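Long-range contacts in alcohol dehydrogenase, zinc-containing (Thermotoga maritima, PDB 1VJ0), which probably acts as a zinc-dependent oxidoreductase of the alcohol dehydrogenase family and binds zinc ions at two sites: residues S38-G43 with V83-G88; E24-P29 with V69-I74. One frame throughout, in Å; residues are numbered along the deposited sequence.

Both contacts lie at the surface, and neither is part of a buried core. They share elements of the fold. Residues 24-29 precede strand 31-37 and residues 38-43 follow it. Residues 69-74 come before strand 78-86, and residues 83-88 include its end. The two contacts therefore sit near different ends of these two strands, with nearest atoms about 13 Å apart and no touch between them. Their chemistry differs. Contact 1 is largely polar: one asparagine and one water tie a loop to the end of a strand. Contact 2 is largely apolar: a leucine methyl lies over a phenylalanine ring between two loops, and it is the nearer of the two to a zinc site.

Contact 1 of 2, residues S38-G43 with V83-G88; sequences SDIPRG and VVEVNG
Val-84 and Glu-85 form a classic beta bulge opposite Leu-46 of strand 45-54, near the end of strand 78-86. These strands pair in the mixed sheet of the GroES-like domain. Glu-85 has its CG in the crowded position between N and the carbonyl carbon (chi1 81°). The chain then runs out extended, and Glu-85 CG meets Ile-40 CD1 at 4.2 Å. Asn-87 carries most of the contact. It is the centre of an inverse gamma turn, and its CG, anti to N (chi1 171°), carries the amide across to Ile-40 and Gly-43. Asn-87 CB rests on Ile-40 CG1 at 3.8 Å. Asn-87 ND2 donates to a water at 2.7 Å, and that water donates to Asp-39 OD1. The amide and carboxylate planes are nearly coplanar. Asn-87 grips Gly-43 N twice. Asn-87 O accepts at 2.9 Å from Gly-43 N, which lies in the carbonyl plane. Asn-87 OD1 adds a weak bond of 3.4 Å to Gly-43 N. Arg-42 packs on Arg-42 of the second subunit. One residue fastens the loop between strands 31-37 and 45-54 by backbone and side chain. Asp-39 accepts from the water and so probably makes it a better acceptor for the Asn-87 N-H.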
loop_
_atom_site.group_PDB
_atom_site.type_symbol
_atom_site.label_atom_id
_atom_site.label_comp_id
_atom_site.label_asym_id
_atom_site.label_seq_id
_atom_site.Cartn_x
_atom_site.Cartn_y
_atom_site.Cartn_z
ATOM N N SER A 38 -30.153 -2.496 38.353
ATOM C CA SER A 38 -30.496 -3.897 38.627
ATOM C C SER A 38 -30.139 -4.668 37.362
ATOM O O SER A 38 -28.960 -4.945 37.115
ATOM C CB SER A 38 -31.953 -4.016 39.015
ATOM O OG SER A 38 -32.298 -5.375 39.229
ATOM N N ASP A 39 -31.111 -4.905 36.507
ATOM C CA ASP A 39 -30.903 -5.611 35.273
ATOM C C ASP A 39 -30.113 -4.761 34.239
ATOM O O ASP A 39 -30.177 -3.543 34.283
ATOM C CB ASP A 39 -32.282 -5.999 34.742
ATOM C CG ASP A 39 -32.220 -7.201 33.898
ATOM O OD1 ASP A 39 -31.076 -7.629 33.601
ATOM O OD2 ASP A 39 -33.229 -7.813 33.480
ATOM N N ILE A 40 -29.312 -5.392 33.375
ATOM C CA ILE A 40 -28.703 -4.716 32.224
ATOM C C ILE A 40 -29.010 -5.501 30.921
ATOM O O ILE A 40 -29.300 -6.709 30.995
ATOM C CB ILE A 40 -27.166 -4.514 32.424
ATOM C CG1 ILE A 40 -26.398 -5.848 32.584
ATOM C CG2 ILE A 40 -26.901 -3.660 33.661
ATOM C CD1 ILE A 40 -24.904 -5.660 32.893
ATOM N N PRO A 41 -28.973 -4.852 29.759
ATOM C CA PRO A 41 -29.283 -5.556 28.517
ATOM C C PRO A 41 -28.400 -6.780 28.300
ATOM O O PRO A 41 -27.209 -6.777 28.676
ATOM C CB PRO A 41 -29.054 -4.490 27.457
ATOM C CG PRO A 41 -29.328 -3.267 28.189
ATOM C CD PRO A 41 -28.700 -3.425 29.511
ATOM N N ARG A 42 -28.976 -7.797 27.693
ATOM C CA ARG A 42 -28.251 -9.012 27.395
ATOM C C ARG A 42 -26.895 -8.739 26.756
ATOM O O ARG A 42 -26.763 -8.002 25.786
ATOM C CB ARG A 42 -29.091 -9.932 26.508
ATOM C CG ARG A 42 -28.570 -11.346 26.407
ATOM C CD ARG A 42 -29.159 -12.120 25.230
ATOM N NE ARG A 42 -30.563 -12.460 25.528
ATOM C CZ ARG A 42 -31.626 -12.270 24.717
ATOM N NH1 ARG A 42 -31.510 -11.762 23.488
ATOM N NH2 ARG A 42 -32.822 -12.631 25.151
ATOM N N GLY A 43 -25.867 -9.354 27.322
ATOM C CA GLY A 43 -24.535 -9.300 26.761
ATOM C C GLY A 43 -23.692 -8.146 27.338
ATOM O O GLY A 43 -22.493 -8.088 27.104
ATOM N N VAL A 83 -14.357 -4.335 35.728
ATOM C CA VAL A 83 -15.562 -5.128 35.445
ATOM C C VAL A 83 -16.279 -5.437 36.754
ATOM O O VAL A 83 -15.687 -5.965 37.706
ATOM C CB VAL A 83 -15.228 -6.439 34.641
ATOM C CG1 VAL A 83 -16.457 -7.264 34.440
ATOM C CG2 VAL A 83 -14.657 -6.094 33.307
ATOM N N VAL A 84 -17.571 -5.126 36.804
ATOM C CA VAL A 84 -18.403 -5.491 37.934
ATOM C C VAL A 84 -19.167 -6.754 37.579
ATOM O O VAL A 84 -19.146 -7.711 38.324
ATOM C CB VAL A 84 -19.392 -4.344 38.358
ATOM C CG1 VAL A 84 -20.298 -4.774 39.533
ATOM C CG2 VAL A 84 -18.625 -3.091 38.711
ATOM N N GLU A 85 -19.857 -6.741 36.452
ATOM C CA GLU A 85 -20.568 -7.891 36.022
ATOM C C GLU A 85 -20.745 -7.910 34.500
ATOM O O GLU A 85 -20.652 -6.899 33.820
ATOM C CB GLU A 85 -21.885 -8.012 36.805
ATOM C CG GLU A 85 -23.026 -7.177 36.326
ATOM C CD GLU A 85 -24.278 -7.299 37.211
ATOM O OE1 GLU A 85 -24.173 -7.102 38.446
ATOM O OE2 GLU A 85 -25.391 -7.598 36.654
ATOM N N VAL A 86 -20.920 -9.109 33.987
ATOM C CA VAL A 86 -21.192 -9.371 32.608
ATOM C C VAL A 86 -22.474 -10.163 32.571
ATOM O O VAL A 86 -22.585 -11.214 33.189
ATOM C CB VAL A 86 -20.113 -10.262 31.922
ATOM C CG1 VAL A 86 -20.389 -10.367 30.462
ATOM C CG2 VAL A 86 -18.697 -9.698 32.138
ATOM N N ASN A 87 -23.432 -9.660 31.814
ATOM C CA ASN A 87 -24.722 -10.348 31.615
ATOM C C ASN A 87 -24.575 -11.400 30.489
ATOM O O ASN A 87 -24.834 -11.081 29.355
ATOM C CB ASN A 87 -25.809 -9.309 31.240
ATOM C CG ASN A 87 -27.111 -9.961 30.806
ATOM O OD1 ASN A 87 -27.088 -10.957 30.061
ATOM N ND2 ASN A 87 -28.245 -9.401 31.231
ATOM N N GLY A 88 -24.134 -12.608 30.793
ATOM C CA GLY A 88 -23.708 -13.559 29.758
ATOM C C GLY A 88 -22.186 -13.667 29.740
ATOM O O GLY A 88 -21.565 -13.741 30.802
HETATM O O HOH W 1 -28.505 -8.442 33.718
#

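Contact 2 of 2, residues E24-P29 with V69-I74; sequences EKFNQP and VPLPII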
loop_
_atom_site.group_PDB
_atom_site.type_symbol
_atom_site.label_atom_id
_atom_site.label_comp_id
_atom_site.label_asym_id
_atom_site.label_seq_id
_atom_site.Cartn_x
_atom_site.Cartn_y
_atom_site.Cartn_z
ATOM N N GLU A 24 -28.312 18.489 31.743
ATOM C CA GLU A 24 -29.762 18.573 31.544
ATOM C C GLU A 24 -30.164 19.613 30.522
ATOM O O GLU A 24 -31.158 19.431 29.805
ATOM C CB GLU A 24 -30.431 19.039 32.827
ATOM C CG GLU A 24 -30.280 18.177 34.045
ATOM C CD GLU A 24 -31.152 18.776 35.139
ATOM O OE1 GLU A 24 -30.827 19.894 35.643
ATOM O OE2 GLU A 24 -32.230 18.196 35.383
ATOM N N LYS A 25 -29.423 20.728 30.533
ATOM C CA LYS A 25 -29.633 21.896 29.639
ATOM C C LYS A 25 -28.261 22.480 29.279
ATOM O O LYS A 25 -27.359 22.575 30.133
ATOM C CB LYS A 25 -30.415 22.998 30.345
ATOM C CG LYS A 25 -31.695 22.604 31.042
ATOM C CD LYS A 25 -32.522 23.842 31.335
ATOM C CE LYS A 25 -33.409 23.675 32.608
ATOM N NZ LYS A 25 -34.005 24.970 33.097
ATOM N N PHE A 26 -28.099 22.913 28.044
ATOM C CA PHE A 26 -26.798 23.462 27.634
ATOM C C PHE A 26 -26.498 24.730 28.423
ATOM O O PHE A 26 -27.411 25.456 28.842
ATOM C CB PHE A 26 -26.749 23.716 26.127
ATOM C CG PHE A 26 -26.943 22.480 25.303
ATOM C CD1 PHE A 26 -26.096 21.404 25.432
ATOM C CD2 PHE A 26 -27.977 22.397 24.372
ATOM C CE1 PHE A 26 -26.279 20.274 24.677
ATOM C CE2 PHE A 26 -28.151 21.260 23.598
ATOM C CZ PHE A 26 -27.295 20.203 23.744
ATOM N N ASN A 27 -25.228 24.932 28.714
ATOM C CA ASN A 27 -24.744 26.070 29.490
ATOM C C ASN A 27 -25.227 26.175 30.928
ATOM O O ASN A 27 -25.076 27.229 31.543
ATOM C CB ASN A 27 -25.078 27.384 28.765
ATOM C CG ASN A 27 -24.510 27.425 27.374
ATOM O OD1 ASN A 27 -23.307 27.412 27.202
ATOM N ND2 ASN A 27 -25.385 27.467 26.364
ATOM N N GLN A 28 -25.825 25.127 31.472
ATOM C CA GLN A 28 -26.202 25.121 32.889
ATOM C C GLN A 28 -25.367 24.045 33.582
ATOM O O GLN A 28 -25.116 22.968 32.981
ATOM C CB GLN A 28 -27.682 24.765 33.066
ATOM C CG GLN A 28 -28.663 25.825 32.619
ATOM C CD GLN A 28 -28.499 27.157 33.346
ATOM O OE1 GLN A 28 -28.607 28.195 32.724
ATOM N NE2 GLN A 28 -28.212 27.121 34.646
ATOM N N PRO A 29 -24.955 24.283 34.828
ATOM C CA PRO A 29 -24.092 23.323 35.503
ATOM C C PRO A 29 -24.577 21.851 35.367
ATOM O O PRO A 29 -25.788 21.574 35.368
ATOM C CB PRO A 29 -24.137 23.782 36.956
ATOM C CG PRO A 29 -24.411 25.245 36.890
ATOM C CD PRO A 29 -25.262 25.456 35.677
ATOM N N VAL A 69 -25.732 15.982 20.153
ATOM C CA VAL A 69 -25.917 15.755 21.581
ATOM C C VAL A 69 -27.356 15.827 22.073
ATOM O O VAL A 69 -27.928 16.919 22.169
ATOM C CB VAL A 69 -25.058 16.722 22.408
ATOM C CG1 VAL A 69 -25.233 16.453 23.930
ATOM C CG2 VAL A 69 -23.616 16.540 22.027
ATOM N N PRO A 70 -27.891 14.677 22.482
ATOM C CA PRO A 70 -29.200 14.624 23.084
ATOM C C PRO A 70 -29.109 15.137 24.512
ATOM O O PRO A 70 -28.030 15.072 25.106
ATOM C CB PRO A 70 -29.496 13.124 23.126
ATOM C CG PRO A 70 -28.123 12.465 23.258
ATOM C CD PRO A 70 -27.240 13.332 22.450
ATOM N N LEU A 71 -30.235 15.589 25.050
ATOM C CA LEU A 71 -30.397 15.906 26.470
ATOM C C LEU A 71 -31.567 15.112 27.064
ATOM O O LEU A 71 -32.603 14.959 26.393
ATOM C CB LEU A 71 -30.660 17.402 26.609
ATOM C CG LEU A 71 -29.514 18.316 26.189
ATOM C CD1 LEU A 71 -29.904 19.758 26.264
ATOM C CD2 LEU A 71 -28.318 18.070 27.095
ATOM N N PRO A 72 -31.423 14.612 28.291
ATOM C CA PRO A 72 -30.183 14.757 29.082
ATOM C C PRO A 72 -29.173 13.731 28.683
ATOM O O PRO A 72 -29.533 12.768 28.008
ATOM C CB PRO A 72 -30.663 14.478 30.512
ATOM C CG PRO A 72 -31.779 13.514 30.328
ATOM C CD PRO A 72 -32.503 14.081 29.132
ATOM N N ILE A 73 -27.924 13.933 29.118
ATOM C CA ILE A 73 -26.822 13.037 28.780
ATOM C C ILE A 73 -25.801 13.060 29.906
ATOM O O ILE A 73 -25.573 14.120 30.506
ATOM C CB ILE A 73 -26.155 13.440 27.418
ATOM C CG1 ILE A 73 -25.041 12.482 27.035
ATOM C CG2 ILE A 73 -25.600 14.888 27.442
ATOM C CD1 ILE A 73 -24.508 12.684 25.651
ATOM N N ILE A 74 -25.195 11.898 30.144
ATOM C CA ILE A 74 -23.953 11.791 30.890
ATOM C C ILE A 74 -22.742 11.853 29.921
ATOM O O ILE A 74 -22.472 10.936 29.138
ATOM C CB ILE A 74 -23.931 10.527 31.770
ATOM C CG1 ILE A 74 -25.087 10.524 32.791
ATOM C CG2 ILE A 74 -22.593 10.420 32.467
ATOM C CD1 ILE A 74 -25.461 9.147 33.345
#
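Lys-25 O is gripped by one backbone bond, from Gln-28 N at 3.3 Å. This long bond closes a type II beta turn over Lys-25 to Gln-28. Asn-27 takes the positive phi (63°) usual for the third residue of such a turn. Phe-26 is the second residue, and its ring reaches out to residues 69-74.

Leu-71 covers one face of that ring. Leu-71 CD1 sits 3.6 Å from the centroid of the Phe-26 ring and only 16° off the normal, a CH-pi contact. The methyl is shifted slightly toward the rim, so its nearest ring atom is CE2 of Phe-26, at 3.5 Å from Leu-71 CD1. The other branch, Leu-71 CD2, lies 3.9 Å from Phe-26 CE1. Val-69 meets the ring in two ways. Val-69 O lies in the ring plane at the edge, 3.7 Å from Phe-26 CZ. Val-69 CG1 touches Phe-26 CE1 at 4.0 Å. At the start of residues 24-29, Glu-24 O lies 3.8 Å from Leu-71 CD1. Pro-72, after a cis peptide bond, sets its CB against Glu-24 CA.

The turn is also tied to the end of helix 56-62: the Asn-27 backbone bonds to that of Phe-62, and Asn-27 OD1 to Arg-63 NH1. Ile-73 pairs through its backbone with Leu-23, just after strand 16-22. Within the catalytic domain, the contact thus joins the loop between strands 16-22 and 31-37 to the loop between helix 56-62 and strand 78-86, with the Val-69 side chain about 12 Å from a bound zinc.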